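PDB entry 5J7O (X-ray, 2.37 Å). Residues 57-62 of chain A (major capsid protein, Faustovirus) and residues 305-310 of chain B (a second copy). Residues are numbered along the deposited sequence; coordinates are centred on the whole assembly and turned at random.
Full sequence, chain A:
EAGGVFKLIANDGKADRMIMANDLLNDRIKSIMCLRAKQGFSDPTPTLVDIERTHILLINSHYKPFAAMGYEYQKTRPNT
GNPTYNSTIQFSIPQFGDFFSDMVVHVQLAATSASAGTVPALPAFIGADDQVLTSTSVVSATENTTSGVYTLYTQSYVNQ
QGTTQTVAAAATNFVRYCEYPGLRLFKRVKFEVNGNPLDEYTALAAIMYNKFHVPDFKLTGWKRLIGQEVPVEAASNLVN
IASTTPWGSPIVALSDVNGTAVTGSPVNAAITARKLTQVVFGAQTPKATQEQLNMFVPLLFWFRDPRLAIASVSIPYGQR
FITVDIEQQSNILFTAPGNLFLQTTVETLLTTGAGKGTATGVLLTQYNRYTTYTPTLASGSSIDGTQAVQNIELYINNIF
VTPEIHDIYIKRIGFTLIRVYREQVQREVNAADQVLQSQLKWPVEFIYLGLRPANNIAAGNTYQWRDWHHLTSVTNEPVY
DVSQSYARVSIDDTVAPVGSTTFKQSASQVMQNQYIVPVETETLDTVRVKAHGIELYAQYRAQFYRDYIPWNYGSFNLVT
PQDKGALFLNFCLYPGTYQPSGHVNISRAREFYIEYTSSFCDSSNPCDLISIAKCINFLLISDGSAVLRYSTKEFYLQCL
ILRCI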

# COMPACT_ATOMS: atom_id res chain seq x y z
N LEU A 57 10.48 34.61 12.24
CA LEU A 57 11.06 34.80 10.91
C LEU A 57 10.88 33.51 10.12
O LEU A 57 11.55 32.51 10.40
CB LEU A 57 12.54 35.17 11.02
CG LEU A 57 12.97 36.62 11.33
CD1 LEU A 57 12.74 37.51 10.12
CD2 LEU A 57 12.26 37.18 12.55
N LEU A 58 9.97 33.54 9.15
CA LEU A 58 9.65 32.32 8.41
C LEU A 58 10.82 31.87 7.54
O LEU A 58 11.08 30.67 7.40
CB LEU A 58 8.39 32.52 7.57
CG LEU A 58 7.10 32.46 8.38
CD1 LEU A 58 5.88 32.56 7.47
CD2 LEU A 58 7.05 31.19 9.21
N ILE A 59 11.55 32.82 6.95
CA ILE A 59 12.81 32.52 6.28
C ILE A 59 13.93 32.83 7.27
O ILE A 59 14.10 33.98 7.70
CB ILE A 59 12.96 33.31 4.96
CG1 ILE A 59 14.22 32.89 4.20
CG2 ILE A 59 13.01 34.80 5.24
CD1 ILE A 59 14.25 33.39 2.77
N ASN A 60 14.66 31.79 7.67
CA ASN A 60 15.68 31.94 8.71
C ASN A 60 16.61 30.74 8.63
O ASN A 60 16.21 29.62 8.94
CB ASN A 60 15.03 32.04 10.08
CG ASN A 60 16.04 32.24 11.19
OD1 ASN A 60 17.18 32.63 10.95
ND2 ASN A 60 15.63 31.96 12.43
N SER A 61 17.85 30.98 8.20
CA SER A 61 18.86 29.94 8.10
C SER A 61 19.67 29.78 9.38
O SER A 61 20.76 29.20 9.33
CB SER A 61 19.78 30.23 6.92
OG SER A 61 20.44 31.47 7.07
N HIS A 62 19.16 30.26 10.50
CA HIS A 62 19.89 30.16 11.75
C HIS A 62 19.85 28.73 12.29
O HIS A 62 18.84 28.03 12.17
CB HIS A 62 19.31 31.12 12.80
CG HIS A 62 19.90 30.95 14.16
ND1 HIS A 62 20.98 31.68 14.60
CD2 HIS A 62 19.57 30.12 15.19
CE1 HIS A 62 21.29 31.32 15.84
NE2 HIS A 62 20.45 30.38 16.21
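Chain B 305-310: DPRLAI

This is a small loop-to-turn contact between two copies of the capsid protein, held by a single backbone hydrogen bond and a close apolar touch beside it, with 267 Å² buried over both sides. The chain A stretch contains no regular helix or strand. Its torsions are largely extended at Ile A59 (phi/psi -97/115) and Asn A60 (-163/111).

Chain B meets it with a tight turn. Pro B306 (-57/-36) and Arg B307 (-59/-27) form a short 3-10 segment, and the turn is closed by Leu B308 N to Asp B305 O at 2.9 Å; a weak hydrogen bond follows from Ala B309 N to Pro B306 O at 3.3 Å. The chain leaves the turn at Ala B309 (-60/146), where psi returns to an extended value. The side chain of Asp B305 also braces the turn: its OD1 accepts from Arg B307 N at 3.0 Å, and its OD2 forms a salt bridge with Arg B307 NH2 at 2.9 Å. The guanidinium is thus engaged within chain B, and the end of the arginine leads away from chain A.

The backbones come close at Ile A59 and Arg B307, whose CA atoms lie 4.1 Å apart; the next pairing, Ser A61 CA to Leu B308 CA, has opened to 5.6 Å. In both chains the numbering rises from the first pair to the second, so the local register runs in the same direction, although two pairs do not define a sheet.

The hydrogen bond lies in this region. Asn A60 N donates to Arg B307 O over 3.1 Å, with an N-H...O angle of 136°, appreciably bent. Because the bond uses only main-chain atoms, the Asn A60 side chain is not needed for it: its CA-to-CB bond points away from chain B, and its OD1 instead accepts from His A62 N at 3.1 Å.

Ile A59 supplies the largest covered area, 65 Å². Its CA-to-CB bond points sideways, but with both chi angles trans the end of the side chain comes nearer, placing CD1 3.1 Å from Ala B309 CB, a very short approach for two methyl carbons. Its CG1 lies 3.6 Å from Arg B307 O. Arg B307 has 60 Å² covered in turn, with its CG 3.6 Å from Leu A58 O. Farther along, Leu B308 CD2 reaches Ser A61 CA at 4.2 Å, a looser packing contact.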

# COMPACT_ATOMS: atom_id res chain seq x y z
N ASP B 305 13.52 24.05 0.83
CA ASP B 305 13.03 24.41 2.15
C ASP B 305 12.71 25.90 2.19
O ASP B 305 13.59 26.72 1.89
CB ASP B 305 14.10 24.06 3.19
CG ASP B 305 13.58 24.12 4.62
OD1 ASP B 305 12.63 24.88 4.90
OD2 ASP B 305 14.16 23.43 5.48
N PRO B 306 11.48 26.29 2.54
CA PRO B 306 11.17 27.73 2.63
C PRO B 306 12.08 28.48 3.59
O PRO B 306 12.43 29.63 3.33
CB PRO B 306 9.71 27.74 3.11
CG PRO B 306 9.15 26.43 2.66
CD PRO B 306 10.29 25.45 2.77
N ARG B 307 12.47 27.84 4.70
CA ARG B 307 13.39 28.47 5.64
C ARG B 307 14.71 28.83 4.99
O ARG B 307 15.39 29.76 5.43
CB ARG B 307 13.63 27.53 6.83
CG ARG B 307 12.44 27.31 7.73
CD ARG B 307 12.74 26.24 8.77
NE ARG B 307 12.97 24.93 8.15
CZ ARG B 307 13.26 23.83 8.83
NH1 ARG B 307 13.35 23.87 10.16
NH2 ARG B 307 13.46 22.68 8.20
N LEU B 308 15.09 28.11 3.93
CA LEU B 308 16.40 28.25 3.31
C LEU B 308 16.33 28.92 1.94
O LEU B 308 17.17 28.68 1.07
CB LEU B 308 17.07 26.88 3.19
CG LEU B 308 16.97 26.04 4.46
CD1 LEU B 308 17.59 24.67 4.25
CD2 LEU B 308 17.62 26.76 5.63
N ALA B 309 15.32 29.77 1.73
CA ALA B 309 15.23 30.52 0.49
C ALA B 309 16.47 31.39 0.31
O ALA B 309 17.04 31.90 1.28
CB ALA B 309 13.96 31.38 0.48
N ILE B 310 16.88 31.56 -0.94
CA ILE B 310 18.11 32.27 -1.27
C ILE B 310 17.80 33.74 -1.50
O ILE B 310 16.90 34.08 -2.28
CB ILE B 310 18.78 31.65 -2.50
CG1 ILE B 310 19.18 30.20 -2.22
CG2 ILE B 310 20.00 32.46 -2.92
CD1 ILE B 310 19.88 29.52 -3.38